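Long-range contacts in thiamine pyrophosphokinase (Saccharomyces cerevisiae, PDB 1IG0), which catalyses the transfer of pyrophosphate from ATP to thiamine, the only route by which yeast makes the cofactor thiamine diphosphate: residues B[115-120]-B[155-160]; B[93-98]-B[128-133]; B[71-76]-B[99-104]; B[89-94]-B[107-112]. All blocks are in the same frame, centred on the assembly; numbering follows the deposited sequence.

Interaction 1: residues B[115-120]-B[155-160]; sequences TIIKQT and SNHGIE
Asn156 lays its carboxamide against the backbone of Lys118, and hydrogen bonds run both ways between them. Lys118 N donates to Asn156 OD1 at 2.8 Å, nearly straight at 169°, on an in-plane lone pair of the amide oxygen. Asn156 ND2 answers with a more bent bond to Lys118 O at 3.0 Å, and it also donates to Ile159 O, which holds the amide from its own side. With CG anti to the backbone N (chi1 -157°), the amide extends from the loop toward the strand. Gln119 adds a second carboxamide: a bend at chi2 (-72°) turns CD back, and NE2 donates to Glu160 O at 2.8 Å and to Lys118 O, while OE1 accepts a hydrogen bond from Ile165 N. Lys118 O therefore serves two side-chain donors.

Within this chain, strand 115-118 is an outermost strand of the large mixed sheet. The backbones of Thr115 and Ile117 bond to strand 93-96 on one edge, and the loop carrying residues 155-160 covers the other. Asparagine suits this place because one short flat group offers the donor and acceptor that another strand would supply.

A water continues the edge, accepting from Ile116 N at 2.9 Å and lying in the plane of the His157 ring, 2.8 Å from NE2. Ile116 O is also near that plane, 3.4 Å from His157 CD2. Thr115 CG2 makes a CH-pi contact over one ring face, 4.0 Å from the centroid and displaced toward the rim.

The apolar part joins two branched side chains crossing at about a right angle, Ile117 CD1 meeting Ile159 CD1 at 3.5 Å.

Interaction 2: residues B[93-98]-B[128-133]; sequences YIIGDL and TKCVNL
Helix 126-139 covers one face of the parallel part of the sheet in this alpha-beta-alpha fold, and here its Leu133, Cys130 and Lys129 pack on Tyr93, Ile95 and Gly96 of strand 93-96. The local axes approach to 8.1 Å at 135°, the helix running broadly against the strand. No hydrogen bond crosses, as befits a buried layer of hydrocarbon and sulfur.

Leu133 touches both Tyr93 and Ile95. Its CD1 makes a CH-pi contact over one face of the Tyr93 ring, 4.2 Å from the centroid and 16° off the normal. The other methyl, CD2, lies 3.7 Å from Tyr93 CB and 3.9 Å from Ile95 CG2. The phenol of Tyr93 passes beyond the helix segment to hydrogen-bond His137 ND1, so tyrosine joins an apolar face to a polar tip. An alanine here would probably leave His137 without that partner and open a gap beside Leu133 CD1.

Ile95 has CG1 anti to the backbone N (chi1 -172°), and its two branches divide the helix surface: CG2 meets Cys130 SG at 3.6 Å, while CD1 lies 3.8 Å from Lys129 O. The amine of Lys129 finds its partners outside the strand, NZ donating to Ser124 OG, part of the thiamine pocket, and to Thr121 O. Its chain passes the glycine, which has no side chain to obstruct it, Lys129 CD lying 4.2 Å from Gly96 CA.

Interaction 3: residues B[71-76]-B[99-104]; sequences AANRLY and DSLSEK
Asn73 turns its carboxamide to the backbone of Ser100 and Ser102 through two torsions: chi1 of -62° sets CG beside the backbone N, and chi2 of -44° then orients OD1. Ser102 N donates to Asn73 OD1 at 2.9 Å, at 159° and on an in-plane lone pair. Asn73 ND2 donates to Ser100 O, also at 2.9 Å, but comes from above that carbonyl plane. Asparagine suits the place because its amide carries a donor and an acceptor side by side on a short stem; a leucine in its place would probably leave Ser102 N and Ser100 O without these mates and the turn less firmly held. The fit is close, OD1 also lying 3.1 Å from Ser102 CB.

Beside the amide, small Ala72 accepts a larger neighbour, its CB meeting Leu101 CD1 at 3.6 Å. At the outer end Lys104 crosses Tyr76 at about a right angle. The lysine chain bends at chi3 and chi4, bringing NZ obliquely to within 3.2 Å of Tyr76 CE2, and its CG passes 3.8 Å from Tyr76 OH. The same tyrosine ring has a cation-pi partner in Arg86.

Ser102 is the N-cap of helix 103-111, its OG making a weak hydrogen bond to Val105 N. Asn73, from helix 71-78, thus grips the turn that starts helix 103-111, the link between two helices on one face of the parallel sheet of an alpha/beta fold.

Interaction 4: residues B[89-94]-B[107-112]; sequences YLPNYI and KYYRKN
Tyr108 O, at the helix end where Leu90 packs, is gripped twice by Asn112, whose ND2 donates at 2.8 Å and whose backbone N donates to the same oxygen at 3.2 Å. The two donors reach the carbonyl from opposite faces of its plane. Asn112 is the first residue to leave helical angles, and its side-chain amide folds back on the last turn; ND2 also lies over one face of the Tyr108 ring.

Leu90 wedges its two methyls between Asn112 and Tyr109. CD1 lies 3.9 Å from Asn112 CB, whereas CD2 sits at the edge of the Tyr109 ring, in its plane and 3.8 Å from CE2. A leucine suits the spot because its forked end can touch both partners.

Tyr109 carries most of the contact from the helix side. Chi1 of -75° sets CG beside the backbone N, and the ring is held between Pro91 CG over one face and Tyr108 CD2 over the other. Pro91 CD approaches Tyr109 CE2 to 3.7 Å, the compact proline ring crossing the tyrosine at about a right angle. Ile94 CD1 comes obliquely to the near end, 3.7 Å from Tyr109 CD1. At the far end the phenol stays polar: OH donates to a water at 2.9 Å, and that water donates to Tyr89 O at 2.8 Å.

The contact lies inside the beta-alpha-beta unit of strand 93-96, helix 103-111 and strand 115-118, with Leu75 and Tyr76 of helix 71-78 also touching Tyr109 and Val114 packing beside it.

Overall arrangement
From the N terminus, helix 71-78 opens interaction 3, and residues 89-94 and 93-98 then open interactions 4 and 2, sharing Tyr93 and Ile94. Interaction 3 closes at 99-104 and interaction 4 at 107-112, so these two cross, tying helix 103-111 to helix 71-78 and to the approach of strand 93-96. Interaction 1 opens on strand 115-118 only after both have closed. Interaction 2 closes next, at helix 126-139, having crossed interaction 3; interaction 1 crosses it in turn and closes last, at 155-160. Interactions 2 and 4 hold opposite faces of strand 93-96, while interaction 1 covers the edge of its neighbour, strand 115-118.

Interaction 1: residues B[115-120]-B[155-160]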
loop_
_atom_site.group_PDB
_atom_site.type_symbol
_atom_site.label_atom_id
_atom_site.label_comp_id
_atom_site.label_asym_id
_atom_site.label_seq_id
_atom_site.Cartn_x
_atom_site.Cartn_y
_atom_site.Cartn_z
ATOM N N THR B 115 25.133 0.207 18.507
ATOM C CA THR B 115 24.480 1.060 19.491
ATOM C C THR B 115 22.993 0.731 19.507
ATOM O O THR B 115 22.254 1.099 18.594
ATOM C CB THR B 115 24.667 2.553 19.163
ATOM O OG1 THR B 115 26.065 2.868 19.154
ATOM C CG2 THR B 115 23.964 3.420 20.203
ATOM N N ILE B 116 22.565 0.026 20.549
ATOM C CA ILE B 116 21.171 -0.370 20.688
ATOM C C ILE B 116 20.458 0.553 21.667
ATOM O O ILE B 116 20.882 0.705 22.812
ATOM C CB ILE B 116 21.068 -1.829 21.174
ATOM C CG1 ILE B 116 21.831 -2.744 20.210
ATOM C CG2 ILE B 116 19.608 -2.250 21.253
ATOM C CD1 ILE B 116 21.883 -4.196 20.633
ATOM N N ILE B 117 19.373 1.167 21.204
ATOM C CA ILE B 117 18.602 2.098 22.020
ATOM C C ILE B 117 17.169 1.624 22.222
ATOM O O ILE B 117 16.448 1.358 21.260
ATOM C CB ILE B 117 18.565 3.499 21.367
ATOM C CG1 ILE B 117 19.993 4.011 21.158
ATOM C CG2 ILE B 117 17.771 4.461 22.240
ATOM C CD1 ILE B 117 20.070 5.288 20.355
ATOM N N LYS B 118 16.763 1.529 23.483
ATOM C CA LYS B 118 15.418 1.091 23.824
ATOM C C LYS B 118 14.497 2.285 24.071
ATOM O O LYS B 118 14.863 3.234 24.764
ATOM C CB LYS B 118 15.464 0.188 25.064
ATOM C CG LYS B 118 14.115 -0.369 25.515
ATOM C CD LYS B 118 14.314 -1.480 26.541
ATOM C CE LYS B 118 12.994 -2.036 27.057
ATOM N NZ LYS B 118 12.279 -1.064 27.926
ATOM N N GLN B 119 13.311 2.230 23.473
ATOM C CA GLN B 119 12.292 3.269 23.614
ATOM C C GLN B 119 10.965 2.529 23.750
ATOM O O GLN B 119 10.527 1.851 22.821
ATOM C CB GLN B 119 12.278 4.180 22.383
ATOM C CG GLN B 119 13.511 5.069 22.262
ATOM C CD GLN B 119 13.523 6.193 23.284
ATOM O OE1 GLN B 119 12.916 7.245 23.077
ATOM N NE2 GLN B 119 14.205 5.969 24.402
ATOM N N THR B 120 10.324 2.666 24.907
ATOM C CA THR B 120 9.079 1.957 25.186
ATOM C C THR B 120 7.759 2.622 24.805
ATOM O O THR B 120 6.723 1.958 24.781
ATOM C CB THR B 120 8.986 1.603 26.682
ATOM O OG1 THR B 120 8.848 2.805 27.449
ATOM C CG2 THR B 120 10.237 0.870 27.136
ATOM N N SER B 155 22.568 3.471 31.851
ATOM C CA SER B 155 21.940 2.476 30.994
ATOM C C SER B 155 21.240 3.136 29.810
ATOM O O SER B 155 20.847 4.301 29.871
ATOM C CB SER B 155 20.933 1.647 31.796
ATOM O OG SER B 155 19.923 2.470 32.353
ATOM N N ASN B 156 21.096 2.375 28.731
ATOM C CA ASN B 156 20.449 2.851 27.515
ATOM C C ASN B 156 21.159 4.076 26.947
ATOM O O ASN B 156 20.538 4.954 26.349
ATOM C CB ASN B 156 18.975 3.169 27.792
ATOM C CG ASN B 156 18.127 3.130 26.533
ATOM O OD1 ASN B 156 18.244 2.209 25.725
ATOM N ND2 ASN B 156 17.259 4.122 26.366
ATOM N N HIS B 157 22.474 4.121 27.139
ATOM C CA HIS B 157 23.298 5.217 26.642
ATOM C C HIS B 157 22.861 6.593 27.141
ATOM O O HIS B 157 23.079 7.602 26.469
ATOM C CB HIS B 157 23.309 5.189 25.112
ATOM C CG HIS B 157 23.880 3.926 24.543
ATOM N ND1 HIS B 157 25.228 3.642 24.567
ATOM C CD2 HIS B 157 23.282 2.861 23.959
ATOM C CE1 HIS B 157 25.436 2.456 24.024
ATOM N NE2 HIS B 157 24.272 1.961 23.647
ATOM N N GLY B 158 22.252 6.627 28.324
ATOM C CA GLY B 158 21.814 7.887 28.900
ATOM C C GLY B 158 20.559 8.471 28.284
ATOM O O GLY B 158 20.228 9.632 28.518
ATOM N N ILE B 159 19.856 7.670 27.492
ATOM C CA ILE B 159 18.631 8.123 26.842
ATOM C C ILE B 159 17.419 7.669 27.650
ATOM O O ILE B 159 17.277 6.482 27.947
ATOM C CB ILE B 159 18.534 7.556 25.410
ATOM C CG1 ILE B 159 19.771 7.973 24.611
ATOM C CG2 ILE B 159 17.269 8.060 24.727
ATOM C CD1 ILE B 159 19.884 7.315 23.252
ATOM N N GLU B 160 16.553 8.614 28.005
ATOM C CA GLU B 160 15.356 8.302 28.781
ATOM C C GLU B 160 14.570 7.195 28.075
ATOM O O GLU B 160 14.210 7.323 26.905
ATOM C CB GLU B 160 14.506 9.563 28.957
ATOM C CG GLU B 160 13.393 9.422 29.981
ATOM C CD GLU B 160 12.136 8.823 29.393
ATOM O OE1 GLU B 160 11.446 8.062 30.103
ATOM O OE2 GLU B 160 11.829 9.127 28.221
HETATM O O HOH W 1 24.156 -0.754 22.802
#

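Interaction 2: residues B[93-98]-B[128-133]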
loop_
_atom_site.group_PDB
_atom_site.type_symbol
_atom_site.label_atom_id
_atom_site.label_comp_id
_atom_site.label_asym_id
_atom_site.label_seq_id
_atom_site.Cartn_x
_atom_site.Cartn_y
_atom_site.Cartn_z
ATOM N N TYR B 93 22.864 1.651 14.337
ATOM C CA TYR B 93 21.906 1.696 15.438
ATOM C C TYR B 93 20.767 0.696 15.277
ATOM O O TYR B 93 20.432 0.275 14.169
ATOM C CB TYR B 93 21.241 3.072 15.556
ATOM C CG TYR B 93 22.140 4.257 15.805
ATOM C CD1 TYR B 93 22.616 5.030 14.748
ATOM C CD2 TYR B 93 22.457 4.649 17.106
ATOM C CE1 TYR B 93 23.378 6.172 14.978
ATOM C CE2 TYR B 93 23.220 5.788 17.348
ATOM C CZ TYR B 93 23.673 6.547 16.280
ATOM O OH TYR B 93 24.404 7.689 16.512
ATOM N N ILE B 94 20.176 0.338 16.411
ATOM C CA ILE B 94 19.012 -0.534 16.481
ATOM C C ILE B 94 18.168 0.192 17.521
ATOM O O ILE B 94 18.622 0.408 18.648
ATOM C CB ILE B 94 19.338 -1.944 17.003
ATOM C CG1 ILE B 94 20.193 -2.701 15.987
ATOM C CG2 ILE B 94 18.044 -2.703 17.261
ATOM C CD1 ILE B 94 20.521 -4.130 16.412
ATOM N N ILE B 95 16.960 0.594 17.147
ATOM C CA ILE B 95 16.109 1.317 18.078
ATOM C C ILE B 95 14.655 0.856 18.026
ATOM O O ILE B 95 14.137 0.507 16.966
ATOM C CB ILE B 95 16.194 2.839 17.805
ATOM C CG1 ILE B 95 15.467 3.615 18.902
ATOM C CG2 ILE B 95 15.621 3.153 16.433
ATOM C CD1 ILE B 95 15.709 5.113 18.849
ATOM N N GLY B 96 14.014 0.855 19.191
ATOM C CA GLY B 96 12.627 0.430 19.302
ATOM C C GLY B 96 12.396 -0.101 20.705
ATOM O O GLY B 96 13.275 0.031 21.558
ATOM N N ASP B 97 11.233 -0.697 20.964
ATOM C CA ASP B 97 10.963 -1.230 22.299
ATOM C C ASP B 97 11.774 -2.503 22.532
ATOM O O ASP B 97 11.970 -2.929 23.669
ATOM C CB ASP B 97 9.459 -1.481 22.498
ATOM C CG ASP B 97 8.922 -2.595 21.628
ATOM O OD1 ASP B 97 7.862 -2.389 21.001
ATOM O OD2 ASP B 97 9.542 -3.678 21.583
ATOM N N LEU B 98 12.237 -3.102 21.437
ATOM C CA LEU B 98 13.080 -4.297 21.470
ATOM C C LEU B 98 12.471 -5.628 21.912
ATOM O O LEU B 98 13.199 -6.610 22.060
ATOM C CB LEU B 98 14.319 -4.022 22.328
ATOM C CG LEU B 98 15.040 -2.693 22.090
ATOM C CD1 LEU B 98 16.295 -2.641 22.948
ATOM C CD2 LEU B 98 15.391 -2.541 20.617
ATOM N N THR B 128 9.165 6.676 13.340
ATOM C CA THR B 128 9.373 7.999 13.920
ATOM C C THR B 128 10.555 7.974 14.880
ATOM O O THR B 128 11.325 8.931 14.948
ATOM C CB THR B 128 8.120 8.489 14.670
ATOM O OG1 THR B 128 7.046 8.653 13.737
ATOM C CG2 THR B 128 8.394 9.823 15.355
ATOM N N LYS B 129 10.700 6.882 15.623
ATOM C CA LYS B 129 11.813 6.748 16.556
ATOM C C LYS B 129 13.127 6.779 15.770
ATOM O O LYS B 129 14.119 7.371 16.204
ATOM C CB LYS B 129 11.706 5.428 17.328
ATOM C CG LYS B 129 10.540 5.349 18.308
ATOM C CD LYS B 129 10.529 4.009 19.031
ATOM C CE LYS B 129 9.465 3.962 20.120
ATOM N NZ LYS B 129 8.077 4.078 19.590
ATOM N N CYS B 130 13.118 6.144 14.601
ATOM C CA CYS B 130 14.299 6.086 13.752
ATOM C C CYS B 130 14.686 7.427 13.143
ATOM O O CYS B 130 15.841 7.835 13.235
ATOM C CB CYS B 130 14.100 5.057 12.635
ATOM S SG CYS B 130 14.125 3.339 13.196
ATOM N N VAL B 131 13.733 8.117 12.519
ATOM C CA VAL B 131 14.044 9.403 11.903
ATOM C C VAL B 131 14.472 10.445 12.935
ATOM O O VAL B 131 15.320 11.294 12.650
ATOM C CB VAL B 131 12.855 9.946 11.072
ATOM C CG1 VAL B 131 12.622 9.051 9.857
ATOM C CG2 VAL B 131 11.606 10.017 11.923
ATOM N N ASN B 132 13.891 10.391 14.129
ATOM C CA ASN B 132 14.281 11.326 15.181
ATOM C C ASN B 132 15.736 11.029 15.527
ATOM O O ASN B 132 16.552 11.938 15.676
ATOM C CB ASN B 132 13.417 11.143 16.435
ATOM C CG ASN B 132 12.067 11.828 16.326
ATOM O OD1 ASN B 132 11.274 11.810 17.269
ATOM N ND2 ASN B 132 11.799 12.438 15.177
ATOM N N LEU B 133 16.045 9.742 15.654
ATOM C CA LEU B 133 17.394 9.284 15.968
ATOM C C LEU B 133 18.372 9.701 14.877
ATOM O O LEU B 133 19.457 10.207 15.161
ATOM C CB LEU B 133 17.410 7.761 16.101
ATOM C CG LEU B 133 18.787 7.089 16.122
ATOM C CD1 LEU B 133 19.563 7.534 17.352
ATOM C CD2 LEU B 133 18.612 5.575 16.116
#

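Interaction 3: residues B[71-76]-B[99-104]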
loop_
_atom_site.group_PDB
_atom_site.type_symbol
_atom_site.label_atom_id
_atom_site.label_comp_id
_atom_site.label_asym_id
_atom_site.label_seq_id
_atom_site.Cartn_x
_atom_site.Cartn_y
_atom_site.Cartn_z
ATOM N N ALA B 71 13.731 -5.169 12.698
ATOM C CA ALA B 71 14.518 -5.141 11.472
ATOM C C ALA B 71 15.883 -5.788 11.685
ATOM O O ALA B 71 16.511 -6.259 10.736
ATOM C CB ALA B 71 14.692 -3.708 11.000
ATOM N N ALA B 72 16.340 -5.800 12.935
ATOM C CA ALA B 72 17.627 -6.397 13.268
ATOM C C ALA B 72 17.569 -7.894 12.992
ATOM O O ALA B 72 18.545 -8.482 12.524
ATOM C CB ALA B 72 17.964 -6.144 14.733
ATOM N N ASN B 73 16.426 -8.508 13.288
ATOM C CA ASN B 73 16.252 -9.936 13.041
ATOM C C ASN B 73 16.284 -10.160 11.535
ATOM O O ASN B 73 16.935 -11.081 11.042
ATOM C CB ASN B 73 14.907 -10.436 13.585
ATOM C CG ASN B 73 14.779 -10.270 15.085
ATOM O OD1 ASN B 73 15.710 -10.565 15.835
ATOM N ND2 ASN B 73 13.615 -9.813 15.533
ATOM N N ARG B 74 15.574 -9.297 10.814
ATOM C CA ARG B 74 15.494 -9.369 9.361
ATOM C C ARG B 74 16.877 -9.333 8.718
ATOM O O ARG B 74 17.182 -10.136 7.838
ATOM C CB ARG B 74 14.653 -8.204 8.831
ATOM C CG ARG B 74 13.264 -8.104 9.444
ATOM C CD ARG B 74 12.419 -9.332 9.132
ATOM N NE ARG B 74 11.063 -9.204 9.658
ATOM C CZ ARG B 74 10.105 -10.108 9.483
ATOM N NH1 ARG B 74 10.352 -11.214 8.792
ATOM N NH2 ARG B 74 8.897 -9.907 9.992
ATOM N N LEU B 75 17.708 -8.394 9.160
ATOM C CA LEU B 75 19.058 -8.257 8.623
ATOM C C LEU B 75 19.891 -9.476 8.996
ATOM O O LEU B 75 20.599 -10.042 8.161
ATOM C CB LEU B 75 19.721 -6.994 9.181
ATOM C CG LEU B 75 21.150 -6.711 8.711
ATOM C CD1 LEU B 75 21.164 -6.498 7.202
ATOM C CD2 LEU B 75 21.696 -5.486 9.434
ATOM N N TYR B 76 19.797 -9.873 10.260
ATOM C CA TYR B 76 20.528 -11.024 10.776
ATOM C C TYR B 76 20.268 -12.264 9.923
ATOM O O TYR B 76 21.202 -12.950 9.505
ATOM C CB TYR B 76 20.108 -11.299 12.221
ATOM C CG TYR B 76 20.875 -12.417 12.893
ATOM C CD1 TYR B 76 22.177 -12.217 13.358
ATOM C CD2 TYR B 76 20.300 -13.676 13.065
ATOM C CE1 TYR B 76 22.883 -13.244 13.981
ATOM C CE2 TYR B 76 20.998 -14.707 13.684
ATOM C CZ TYR B 76 22.286 -14.485 14.140
ATOM O OH TYR B 76 22.974 -15.504 14.754
ATOM N N ASP B 99 11.162 -5.684 22.123
ATOM C CA ASP B 99 10.551 -6.941 22.548
ATOM C C ASP B 99 10.569 -8.009 21.456
ATOM O O ASP B 99 10.748 -9.193 21.742
ATOM C CB ASP B 99 9.112 -6.716 23.024
ATOM C CG ASP B 99 9.044 -5.995 24.356
ATOM O OD1 ASP B 99 9.832 -6.344 25.262
ATOM O OD2 ASP B 99 8.198 -5.089 24.503
ATOM N N SER B 100 10.390 -7.588 20.207
ATOM C CA SER B 100 10.383 -8.518 19.081
ATOM C C SER B 100 11.795 -8.962 18.718
ATOM O O SER B 100 11.981 -9.870 17.907
ATOM C CB SER B 100 9.734 -7.866 17.859
ATOM O OG SER B 100 10.543 -6.818 17.358
ATOM N N LEU B 101 12.786 -8.318 19.323
ATOM C CA LEU B 101 14.181 -8.637 19.055
ATOM C C LEU B 101 14.564 -10.019 19.580
ATOM O O LEU B 101 14.410 -10.314 20.765
ATOM C CB LEU B 101 15.085 -7.574 19.688
ATOM C CG LEU B 101 16.573 -7.603 19.334
ATOM C CD1 LEU B 101 16.746 -7.453 17.832
ATOM C CD2 LEU B 101 17.289 -6.478 20.063
ATOM N N SER B 102 15.056 -10.866 18.682
ATOM C CA SER B 102 15.480 -12.213 19.043
ATOM C C SER B 102 16.588 -12.141 20.086
ATOM O O SER B 102 17.513 -11.337 19.959
ATOM C CB SER B 102 15.992 -12.949 17.803
ATOM O OG SER B 102 16.709 -14.119 18.157
ATOM N N GLU B 103 16.496 -12.974 21.119
ATOM C CA GLU B 103 17.515 -12.980 22.160
ATOM C C GLU B 103 18.870 -13.249 21.518
ATOM O O GLU B 103 19.877 -12.643 21.883
ATOM C CB GLU B 103 17.204 -14.053 23.208
ATOM C CG GLU B 103 18.181 -14.073 24.376
ATOM C CD GLU B 103 17.779 -15.049 25.468
ATOM O OE1 GLU B 103 16.876 -15.879 25.227
ATOM O OE2 GLU B 103 18.373 -14.995 26.565
ATOM N N LYS B 104 18.881 -14.158 20.550
ATOM C CA LYS B 104 20.098 -14.512 19.830
ATOM C C LYS B 104 20.603 -13.323 19.013
ATOM O O LYS B 104 21.799 -13.026 18.998
ATOM C CB LYS B 104 19.818 -15.704 18.910
ATOM C CG LYS B 104 20.913 -16.008 17.898
ATOM C CD LYS B 104 20.655 -17.331 17.178
ATOM C CE LYS B 104 19.259 -17.389 16.565
ATOM N NZ LYS B 104 19.035 -16.320 15.551
#

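Interaction 4: residues B[89-94]-B[107-112]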
loop_
_atom_site.group_PDB
_atom_site.type_symbol
_atom_site.label_atom_id
_atom_site.label_comp_id
_atom_site.label_asym_id
_atom_site.label_seq_id
_atom_site.Cartn_x
_atom_site.Cartn_y
_atom_site.Cartn_z
ATOM N N TYR B 89 28.414 -6.150 7.450
ATOM C CA TYR B 89 27.226 -5.313 7.367
ATOM C C TYR B 89 26.481 -5.117 8.682
ATOM O O TYR B 89 25.292 -5.423 8.793
ATOM C CB TYR B 89 26.285 -5.863 6.293
ATOM C CG TYR B 89 26.921 -5.857 4.923
ATOM C CD1 TYR B 89 27.549 -6.993 4.415
ATOM C CD2 TYR B 89 26.956 -4.692 4.162
ATOM C CE1 TYR B 89 28.201 -6.964 3.182
ATOM C CE2 TYR B 89 27.603 -4.650 2.934
ATOM C CZ TYR B 89 28.224 -5.788 2.450
ATOM O OH TYR B 89 28.875 -5.743 1.238
ATOM N N LEU B 90 27.194 -4.596 9.674
ATOM C CA LEU B 90 26.615 -4.326 10.982
ATOM C C LEU B 90 25.939 -2.960 10.934
ATOM O O LEU B 90 26.497 -2.006 10.395
ATOM C CB LEU B 90 27.709 -4.296 12.054
ATOM C CG LEU B 90 28.509 -5.571 12.331
ATOM C CD1 LEU B 90 29.671 -5.250 13.256
ATOM C CD2 LEU B 90 27.607 -6.623 12.955
ATOM N N PRO B 91 24.724 -2.848 11.486
ATOM C CA PRO B 91 24.034 -1.556 11.475
ATOM C C PRO B 91 24.656 -0.641 12.528
ATOM O O PRO B 91 25.267 -1.120 13.486
ATOM C CB PRO B 91 22.598 -1.936 11.818
ATOM C CG PRO B 91 22.793 -3.071 12.769
ATOM C CD PRO B 91 23.881 -3.889 12.101
ATOM N N ASN B 92 24.513 0.669 12.353
ATOM C CA ASN B 92 25.068 1.605 13.321
ATOM C C ASN B 92 24.177 1.668 14.554
ATOM O O ASN B 92 24.670 1.728 15.679
ATOM C CB ASN B 92 25.215 3.003 12.715
ATOM C CG ASN B 92 26.192 3.040 11.558
ATOM O OD1 ASN B 92 25.808 2.885 10.400
ATOM N ND2 ASN B 92 27.470 3.233 11.868
ATOM N N TYR B 93 22.864 1.651 14.337
ATOM C CA TYR B 93 21.906 1.696 15.438
ATOM C C TYR B 93 20.767 0.696 15.277
ATOM O O TYR B 93 20.432 0.275 14.169
ATOM C CB TYR B 93 21.241 3.072 15.556
ATOM C CG TYR B 93 22.140 4.257 15.805
ATOM C CD1 TYR B 93 22.616 5.030 14.748
ATOM C CD2 TYR B 93 22.457 4.649 17.106
ATOM C CE1 TYR B 93 23.378 6.172 14.978
ATOM C CE2 TYR B 93 23.220 5.788 17.348
ATOM C CZ TYR B 93 23.673 6.547 16.280
ATOM O OH TYR B 93 24.404 7.689 16.512
ATOM N N ILE B 94 20.176 0.338 16.411
ATOM C CA ILE B 94 19.012 -0.534 16.481
ATOM C C ILE B 94 18.168 0.192 17.521
ATOM O O ILE B 94 18.622 0.408 18.648
ATOM C CB ILE B 94 19.338 -1.944 17.003
ATOM C CG1 ILE B 94 20.193 -2.701 15.987
ATOM C CG2 ILE B 94 18.044 -2.703 17.261
ATOM C CD1 ILE B 94 20.521 -4.130 16.412
ATOM N N LYS B 107 22.001 -10.423 21.378
ATOM C CA LYS B 107 23.339 -10.730 21.866
ATOM C C LYS B 107 24.409 -10.543 20.797
ATOM O O LYS B 107 25.484 -10.014 21.076
ATOM C CB LYS B 107 23.409 -12.167 22.395
ATOM C CG LYS B 107 22.715 -12.402 23.731
ATOM C CD LYS B 107 23.292 -13.636 24.417
ATOM C CE LYS B 107 22.711 -13.857 25.808
ATOM N NZ LYS B 107 21.313 -14.369 25.768
ATOM N N TYR B 108 24.113 -10.980 19.576
ATOM C CA TYR B 108 25.060 -10.869 18.472
ATOM C C TYR B 108 25.455 -9.429 18.157
ATOM O O TYR B 108 26.639 -9.113 18.041
ATOM C CB TYR B 108 24.483 -11.510 17.208
ATOM C CG TYR B 108 25.387 -11.365 16.004
ATOM C CD1 TYR B 108 26.538 -12.141 15.874
ATOM C CD2 TYR B 108 25.110 -10.428 15.010
ATOM C CE1 TYR B 108 27.392 -11.988 14.783
ATOM C CE2 TYR B 108 25.958 -10.263 13.916
ATOM C CZ TYR B 108 27.096 -11.047 13.809
ATOM O OH TYR B 108 27.933 -10.889 12.728
ATOM N N TYR B 109 24.463 -8.558 18.011
ATOM C CA TYR B 109 24.732 -7.163 17.690
ATOM C C TYR B 109 25.283 -6.372 18.862
ATOM O O TYR B 109 26.061 -5.435 18.673
ATOM C CB TYR B 109 23.471 -6.499 17.135
ATOM C CG TYR B 109 23.177 -6.921 15.713
ATOM C CD1 TYR B 109 21.907 -7.353 15.335
ATOM C CD2 TYR B 109 24.183 -6.908 14.748
ATOM C CE1 TYR B 109 21.648 -7.768 14.029
ATOM C CE2 TYR B 109 23.936 -7.316 13.444
ATOM C CZ TYR B 109 22.668 -7.746 13.090
ATOM O OH TYR B 109 22.428 -8.168 11.804
ATOM N N ARG B 110 24.893 -6.742 20.076
ATOM C CA ARG B 110 25.403 -6.038 21.239
ATOM C C ARG B 110 26.884 -6.359 21.374
ATOM O O ARG B 110 27.703 -5.472 21.617
ATOM C CB ARG B 110 24.682 -6.463 22.516
ATOM C CG ARG B 110 24.889 -5.459 23.634
ATOM C CD ARG B 110 24.435 -5.953 24.993
ATOM N NE ARG B 110 24.333 -4.842 25.938
ATOM C CZ ARG B 110 25.284 -3.931 26.132
ATOM N NH1 ARG B 110 26.420 -3.992 25.448
ATOM N NH2 ARG B 110 25.097 -2.947 27.001
ATOM N N LYS B 111 27.218 -7.635 21.211
ATOM C CA LYS B 111 28.601 -8.083 21.313
ATOM C C LYS B 111 29.452 -7.365 20.270
ATOM O O LYS B 111 30.603 -7.018 20.530
ATOM C CB LYS B 111 28.692 -9.595 21.091
ATOM C CG LYS B 111 29.671 -10.299 22.021
ATOM C CD LYS B 111 30.293 -11.529 21.369
ATOM C CE LYS B 111 29.252 -12.547 20.919
ATOM N NZ LYS B 111 28.527 -13.170 22.059
ATOM N N ASN B 112 28.878 -7.140 19.090
ATOM C CA ASN B 112 29.592 -6.464 18.012
ATOM C C ASN B 112 29.505 -4.938 18.072
ATOM O O ASN B 112 29.654 -4.250 17.062
ATOM C CB ASN B 112 29.109 -6.982 16.656
ATOM C CG ASN B 112 29.696 -8.340 16.317
ATOM O OD1 ASN B 112 30.903 -8.471 16.115
ATOM N ND2 ASN B 112 28.846 -9.360 16.261
HETATM O O HOH W 2 24.806 -7.748 10.228
#